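Local coordinates for probable fimbrial chaperone YadV (PDB 5GHU), which probably acts as a periplasmic chaperone that helps fold and deliver pilin subunits for assembly of fimbriae at the cell surface, at residues T8-K13 and T116-F121. Sequence-based numbering, arbitrary orientation. Where two conformers were deposited one is given.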
# COMPACT_ATOMS: atom_id res chain seq x y z
N THR A 8 3.14 -2.78 -8.01
CA THR A 8 1.94 -2.49 -7.25
C THR A 8 2.23 -1.57 -6.07
O THR A 8 1.29 -1.15 -5.39
CB THR A 8 1.27 -3.77 -6.73
OG1 THR A 8 2.18 -4.46 -5.86
CG2 THR A 8 0.85 -4.65 -7.88
N ARG A 9 3.52 -1.26 -5.82
CA ARG A 9 3.88 -0.23 -4.87
C ARG A 9 5.24 0.30 -5.26
O ARG A 9 5.93 -0.31 -6.10
CB ARG A 9 3.89 -0.73 -3.39
CG ARG A 9 5.03 -1.78 -3.09
CD ARG A 9 4.52 -3.19 -2.58
NE ARG A 9 3.35 -3.14 -1.69
CZ ARG A 9 3.25 -3.19 -0.36
NH1 ARG A 9 1.97 -3.16 0.03
NH2 ARG A 9 4.27 -3.38 0.55
N VAL A 10 5.62 1.44 -4.69
CA VAL A 10 6.94 2.06 -4.96
C VAL A 10 7.65 2.22 -3.62
O VAL A 10 7.07 2.74 -2.67
CB VAL A 10 6.78 3.46 -5.61
CG1 VAL A 10 8.18 4.04 -5.96
CG2 VAL A 10 5.91 3.39 -6.84
N ILE A 11 8.92 1.79 -3.53
CA ILE A 11 9.71 2.05 -2.33
C ILE A 11 10.65 3.20 -2.64
O ILE A 11 11.39 3.15 -3.65
CB ILE A 11 10.53 0.81 -1.91
CG1 ILE A 11 9.62 -0.42 -1.75
CG2 ILE A 11 11.35 1.12 -0.67
CD1 ILE A 11 8.42 -0.26 -0.74
N TYR A 12 10.58 4.25 -1.81
CA TYR A 12 11.44 5.43 -1.98
C TYR A 12 12.39 5.46 -0.78
O TYR A 12 11.99 5.87 0.30
CB TYR A 12 10.60 6.73 -2.07
CG TYR A 12 11.42 7.90 -2.58
CD1 TYR A 12 12.50 8.38 -1.87
CD2 TYR A 12 11.05 8.55 -3.73
CE1 TYR A 12 13.28 9.45 -2.37
CE2 TYR A 12 11.77 9.62 -4.22
CZ TYR A 12 12.88 10.06 -3.52
OH TYR A 12 13.61 11.12 -4.03
N LYS A 13 13.64 5.00 -0.97
CA LYS A 13 14.62 5.03 0.13
C LYS A 13 15.15 6.42 0.25
O LYS A 13 15.39 7.09 -0.75
CB LYS A 13 15.72 3.98 -0.13
CG LYS A 13 15.13 2.56 -0.12
CD LYS A 13 16.26 1.54 -0.29
CE LYS A 13 15.60 0.15 -0.35
NZ LYS A 13 16.70 -0.92 -0.48
N THR A 116 -6.04 5.54 -11.37
CA THR A 116 -5.52 4.43 -10.61
C THR A 116 -4.49 4.97 -9.62
O THR A 116 -3.86 5.98 -9.88
CB THR A 116 -4.87 3.36 -11.53
OG1 THR A 116 -5.91 2.68 -12.24
CG2 THR A 116 -4.11 2.32 -10.72
N ARG A 117 -4.36 4.33 -8.47
CA ARG A 117 -3.42 4.79 -7.44
C ARG A 117 -2.68 3.57 -6.90
O ARG A 117 -3.30 2.53 -6.71
CB ARG A 117 -4.12 5.46 -6.25
CG ARG A 117 -4.98 6.66 -6.54
CD ARG A 117 -5.56 7.20 -5.24
NE ARG A 117 -5.94 6.12 -4.34
CZ ARG A 117 -6.31 6.29 -3.07
NH1 ARG A 117 -6.36 7.51 -2.56
NH2 ARG A 117 -6.63 5.24 -2.32
N ILE A 118 -1.38 3.71 -6.60
CA ILE A 118 -0.62 2.71 -5.83
C ILE A 118 0.12 3.40 -4.72
O ILE A 118 0.32 4.61 -4.74
CB ILE A 118 0.43 1.93 -6.68
CG1 ILE A 118 1.50 2.86 -7.24
CG2 ILE A 118 -0.24 1.11 -7.76
CD1 ILE A 118 2.59 2.11 -8.01
N LYS A 119 0.49 2.64 -3.69
CA LYS A 119 1.20 3.22 -2.54
C LYS A 119 2.67 3.48 -2.84
O LYS A 119 3.35 2.67 -3.50
CB LYS A 119 1.12 2.28 -1.34
CG LYS A 119 -0.31 2.13 -0.82
CD LYS A 119 -0.34 0.92 0.18
CE LYS A 119 -1.75 0.47 0.57
NZ LYS A 119 -1.70 -0.86 1.30
N LEU A 120 3.14 4.59 -2.29
CA LEU A 120 4.59 4.87 -2.25
C LEU A 120 5.01 4.89 -0.78
O LEU A 120 4.41 5.58 0.04
CB LEU A 120 4.92 6.20 -2.92
CG LEU A 120 6.43 6.55 -2.82
CD1 LEU A 120 6.86 7.32 -4.11
CD2 LEU A 120 6.72 7.39 -1.59
N PHE A 121 6.00 4.08 -0.42
CA PHE A 121 6.48 4.09 0.96
C PHE A 121 7.80 4.80 1.00
O PHE A 121 8.78 4.33 0.36
CB PHE A 121 6.65 2.65 1.51
CG PHE A 121 5.35 1.88 1.56
CD1 PHE A 121 4.51 2.04 2.61
CD2 PHE A 121 4.98 1.00 0.52
CE1 PHE A 121 3.30 1.31 2.69
CE2 PHE A 121 3.71 0.31 0.57
CZ PHE A 121 2.90 0.46 1.65
O HOH W 1 -0.17 -0.09 -3.47
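Phe-121 turns its ring, tilted, against the guanidinium of Arg-9. In one of two deposited conformers of Arg-9, so only tentatively, Phe-121 CE2 sits 3.7 Å from Arg-9 CZ, over one guanidinium face, the planes 47° apart. There Arg-9 CG lies between backbone N and carbonyl carbon (chi1 67°), and bends at chi2 and chi3 carry the guanidinium over to the ring. Ile-11 CD1 lies 3.9 Å from Phe-121 CD2. An alanine in place of Phe-121 would probably strip the Arg-9 guanidinium of this ring and leave a gap beside Ile-11 CD1.

On the other face of the sheet the contact is mainly aliphatic. Val-10 splits its methyls: CG2 meets Ile-118 CD1 at 3.7 Å, roughly at right angles, while CG1 reaches Leu-120 CD1. Leu-120 CD2 touches CB of the aromatic member, Tyr-12.

Between the faces the strands run parallel. Val-10 N bonds to Lys-119 O, Phe-121 N returns to Val-10 O at 2.8 Å, and Tyr-12 N takes Phe-121 O in a nearly straight bond. Where the strands part, a water bridges Thr-8 O and Lys-119 N.

This is the parallel A-G pairing of immunoglobulin-like domains; in PapD-like chaperones strand G typically complements the bound pilin. Strand 9-13 ends the N-terminal domain's mixed sheet, beside 114-123, which also pairs antiparallel with 86-95. Val-10 and Tyr-12 pack on strand 19-25, Tyr-12 OH bonds to Tyr-74 N, and Phe-121 meets Tyr-160 toward the C-terminal domain.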